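Local structure of transferrin binding protein B (Actinobacillus suis, 3PQU) at residues R50-L55 and N61-P66. The protein is an outer-membrane lipoprotein that binds host transferrin and probably serves, as part of a transferrin receptor, in iron acquisition by this porcine pathogen. Numbering follows the deposited sequence.
Sequences RRNRAL and NRKATP
Arg62 meets Leu55 through a CA-H...O contact, its CA lying 3.5 Å from the carbonyl O of Leu55, while its side chain, extended from CG to NE but poorly ordered, brings the guanidinium obliquely up to CD1 of Leu55. The same carbonyl takes the one direct backbone hydrogen bond between the segments, from Lys63 N to Leu55 O at 2.8 Å and nearly straight (167° at the hydrogen), the donor tilted from the carbonyl plane. Lys63 then reaches across with its side chain. With CG anti to its own carbonyl carbon (chi1 -66°) and the chain extended beyond, its methylenes run back along the backbone of 50-55, CD coming 3.9 Å from Ala54 O. The ammonium NZ donates to a water 2.9 Å away, and that water in turn donates to the carbonyls of Asn52 and Ala54; NZ also forms a salt bridge with Asp67. A second water donates to Lys63 O and, weakly, to Leu55 O. Both segments belong to one irregular loop of the N-lobe handle, between strands 43-47 and 69-70, with neither helix nor strand between them. Its first limb is shaped by an Asx turn, in which Asn52 OD1 accepts from Ala54 N at 3.0 Å, the donor standing above the amide carbonyl plane. The Asn52 amide is further held by the backbone of strand 142-146, OD1 accepting from Phe145 N and ND2 donating to Tyr143 O. Past the bend at Ala64 and Thr65, the chain returns with Pro66, whose ring CG packs against Leu55 CD2 at 4.1 Å on the protein surface.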
ATOM      1  N   ARG A  50     -18.984  16.341  14.601  1.00 18.73           N
ATOM      2  CA  ARG A  50     -19.768  17.575  14.768  1.00 14.50           C
ATOM      3  C   ARG A  50     -20.940  17.205  15.655  1.00 19.76           C
ATOM      4  O   ARG A  50     -21.615  16.224  15.388  1.00 18.87           O
ATOM      5  CB  ARG A  50     -20.316  18.036  13.402  1.00 18.00           C
ATOM      6  CG  ARG A  50     -19.316  18.774  12.495  1.00 12.07           C
ATOM      7  CD  ARG A  50     -19.519  18.453  11.017  1.00 20.22           C
ATOM      8  NE  ARG A  50     -20.812  18.871  10.458  1.00 19.94           N
ATOM      9  CZ  ARG A  50     -21.081  20.099  10.025  1.00 35.61           C
ATOM     10  NH1 ARG A  50     -20.166  21.066  10.101  1.00 24.45           N
ATOM     11  NH2 ARG A  50     -22.275  20.376   9.533  1.00 22.96           N
ATOM     12  N   ARG A  51     -21.200  17.980  16.701  1.00 12.94           N
ATOM     13  CA  ARG A  51     -22.307  17.640  17.609  1.00 16.28           C
ATOM     14  C   ARG A  51     -23.662  17.926  16.969  1.00 16.35           C
ATOM     15  O   ARG A  51     -23.821  18.927  16.287  1.00 14.61           O
ATOM     16  CB  ARG A  51     -22.199  18.400  18.930  1.00 16.42           C
ATOM     17  CG  ARG A  51     -23.171  17.891  20.004  1.00 17.05           C
ATOM     18  CD  ARG A  51     -22.857  18.520  21.342  1.00 17.86           C
ATOM     19  NE  ARG A  51     -23.007  19.978  21.325  1.00 22.09           N
ATOM     20  CZ  ARG A  51     -24.142  20.602  21.627  1.00 25.10           C
ATOM     21  NH1 ARG A  51     -25.216  19.894  21.940  1.00 24.72           N
ATOM     22  NH2 ARG A  51     -24.211  21.925  21.597  1.00 36.50           N
ATOM     23  N   ASN A  52     -24.626  17.033  17.158  1.00 22.26           N
ATOM     24  CA  ASN A  52     -25.989  17.310  16.733  1.00 12.62           C
ATOM     25  C   ASN A  52     -26.606  18.212  17.781  1.00 15.67           C
ATOM     26  O   ASN A  52     -26.828  17.791  18.925  1.00 17.96           O
ATOM     27  CB  ASN A  52     -26.821  16.022  16.620  1.00 19.48           C
ATOM     28  CG  ASN A  52     -28.223  16.285  16.082  1.00 22.06           C
ATOM     29  OD1 ASN A  52     -28.579  17.438  15.803  1.00 18.86           O
ATOM     30  ND2 ASN A  52     -29.029  15.224  15.937  1.00 20.71           N
ATOM     31  N   ARG A  53     -26.905  19.441  17.387  1.00 15.63           N
ATOM     32  CA  ARG A  53     -27.498  20.422  18.295  1.00 21.89           C
ATOM     33  C   ARG A  53     -29.039  20.468  18.305  1.00 25.90           C
ATOM     34  O   ARG A  53     -29.637  21.282  19.023  1.00 23.85           O
ATOM     35  CB  ARG A  53     -26.886  21.796  17.994  1.00 18.39           C
ATOM     36  CG  ARG A  53     -25.344  21.751  18.157  1.00 37.48           C
ATOM     37  CD  ARG A  53     -24.635  22.872  17.416  1.00 40.25           C
ATOM     38  NE  ARG A  53     -25.165  24.167  17.819  1.00 47.67           N
ATOM     39  CZ  ARG A  53     -24.788  25.327  17.299  1.00 54.16           C
ATOM     40  NH1 ARG A  53     -23.858  25.367  16.351  1.00 41.19           N
ATOM     41  NH2 ARG A  53     -25.347  26.449  17.732  1.00 36.10           N
ATOM     42  N   ALA A  54     -29.678  19.590  17.529  1.00 21.84           N
ATOM     43  CA  ALA A  54     -31.149  19.593  17.407  1.00 22.15           C
ATOM     44  C   ALA A  54     -31.813  19.298  18.750  1.00 33.39           C
ATOM     45  O   ALA A  54     -31.232  18.627  19.613  1.00 24.84           O
ATOM     46  CB  ALA A  54     -31.607  18.594  16.352  1.00 25.40           C
ATOM     47  N   LEU A  55     -33.033  19.789  18.920  1.00 29.74           N
ATOM     48  CA  LEU A  55     -33.759  19.638  20.178  1.00 29.08           C
ATOM     49  C   LEU A  55     -34.799  18.511  20.127  1.00 28.33           C
ATOM     50  O   LEU A  55     -35.368  18.149  21.159  1.00 31.54           O
ATOM     51  CB  LEU A  55     -34.453  20.957  20.542  1.00 29.91           C
ATOM     52  CG  LEU A  55     -33.550  22.196  20.514  1.00 51.43           C
ATOM     53  CD1 LEU A  55     -34.354  23.439  20.840  1.00 62.23           C
ATOM     54  CD2 LEU A  55     -32.390  22.040  21.483  1.00 50.73           C
ATOM     55  N   ASN A  61     -40.265  14.050  18.815  1.00 31.73           N
ATOM     56  CA  ASN A  61     -40.347  14.271  20.261  1.00 23.25           C
ATOM     57  C   ASN A  61     -39.138  15.026  20.816  1.00 30.24           C
ATOM     58  O   ASN A  61     -38.037  14.900  20.300  1.00 29.96           O
ATOM     59  CB  ASN A  61     -40.553  12.949  20.991  1.00 27.85           C
ATOM     60  CG  ASN A  61     -41.774  12.226  20.494  1.00 29.20           C
ATOM     61  OD1 ASN A  61     -41.697  11.105  19.998  1.00 35.49           O
ATOM     62  ND2 ASN A  61     -42.898  12.900  20.563  1.00 24.48           N
ATOM     63  N   ARG A  62     -39.365  15.825  21.852  1.00 27.53           N
ATOM     64  CA  ARG A  62     -38.314  16.640  22.442  1.00 42.24           C
ATOM     65  C   ARG A  62     -37.268  15.759  23.103  1.00 37.16           C
ATOM     66  O   ARG A  62     -37.604  14.875  23.888  1.00 32.20           O
ATOM     67  CB  ARG A  62     -38.909  17.607  23.466  1.00 54.38           C
ATOM     68  CG  ARG A  62     -37.886  18.442  24.205  1.00 68.90           C
ATOM     69  CD  ARG A  62     -38.556  19.569  24.971  1.00 90.77           C
ATOM     70  NE  ARG A  62     -37.640  20.682  25.193  1.00101.99           N
ATOM     71  CZ  ARG A  62     -37.425  21.657  24.315  1.00101.84           C
ATOM     72  NH1 ARG A  62     -36.573  22.632  24.599  1.00 96.63           N
ATOM     73  NH2 ARG A  62     -38.063  21.654  23.150  1.00101.37           N
ATOM     74  N   LYS A  63     -35.995  15.978  22.783  1.00 30.51           N
ATOM     75  CA  LYS A  63     -34.962  15.202  23.449  1.00 32.79           C
ATOM     76  C   LYS A  63     -34.938  15.629  24.908  1.00 37.33           C
ATOM     77  O   LYS A  63     -35.007  16.814  25.220  1.00 35.72           O
ATOM     78  CB  LYS A  63     -33.595  15.377  22.787  1.00 32.54           C
ATOM     79  CG  LYS A  63     -33.513  14.820  21.375  1.00 26.44           C
ATOM     80  CD  LYS A  63     -32.119  15.014  20.775  1.00 34.26           C
ATOM     81  CE  LYS A  63     -32.040  14.430  19.361  1.00 31.05           C
ATOM     82  NZ  LYS A  63     -30.660  14.102  18.962  1.00 30.50           N
ATOM     83  N   ALA A  64     -34.899  14.654  25.803  1.00 39.59           N
ATOM     84  CA  ALA A  64     -34.820  14.951  27.221  1.00 60.25           C
ATOM     85  C   ALA A  64     -33.556  15.762  27.438  1.00 63.51           C
ATOM     86  O   ALA A  64     -33.498  16.648  28.290  1.00 61.95           O
ATOM     87  CB  ALA A  64     -34.773  13.663  28.025  1.00 54.14           C
ATOM     88  N   THR A  65     -32.548  15.453  26.631  1.00 57.13           N
ATOM     89  CA  THR A  65     -31.259  16.119  26.698  1.00 49.87           C
ATOM     90  C   THR A  65     -30.662  16.184  25.303  1.00 36.96           C
ATOM     91  O   THR A  65     -30.409  15.144  24.695  1.00 36.52           O
ATOM     92  CB  THR A  65     -30.281  15.314  27.580  1.00 63.95           C
ATOM     93  OG1 THR A  65     -30.854  15.103  28.877  1.00 73.62           O
ATOM     94  CG2 THR A  65     -28.944  16.037  27.711  1.00 53.27           C
ATOM     95  N   PRO A  66     -30.423  17.395  24.787  1.00 28.87           N
ATOM     96  CA  PRO A  66     -29.719  17.488  23.505  1.00 39.12           C
ATOM     97  C   PRO A  66     -28.424  16.676  23.566  1.00 25.94           C
ATOM     98  O   PRO A  66     -27.879  16.514  24.643  1.00 28.47           O
ATOM     99  CB  PRO A  66     -29.413  18.980  23.393  1.00 53.67           C
ATOM    100  CG  PRO A  66     -30.490  19.636  24.180  1.00 49.47           C
ATOM    101  CD  PRO A  66     -30.770  18.716  25.332  1.00 46.70           C
TER
HETATM  102  O   HOH W   1     -29.166  16.528  19.607  1.00 23.58           O
HETATM  103  O   HOH W   2     -33.989  18.833  24.259  1.00 37.47           O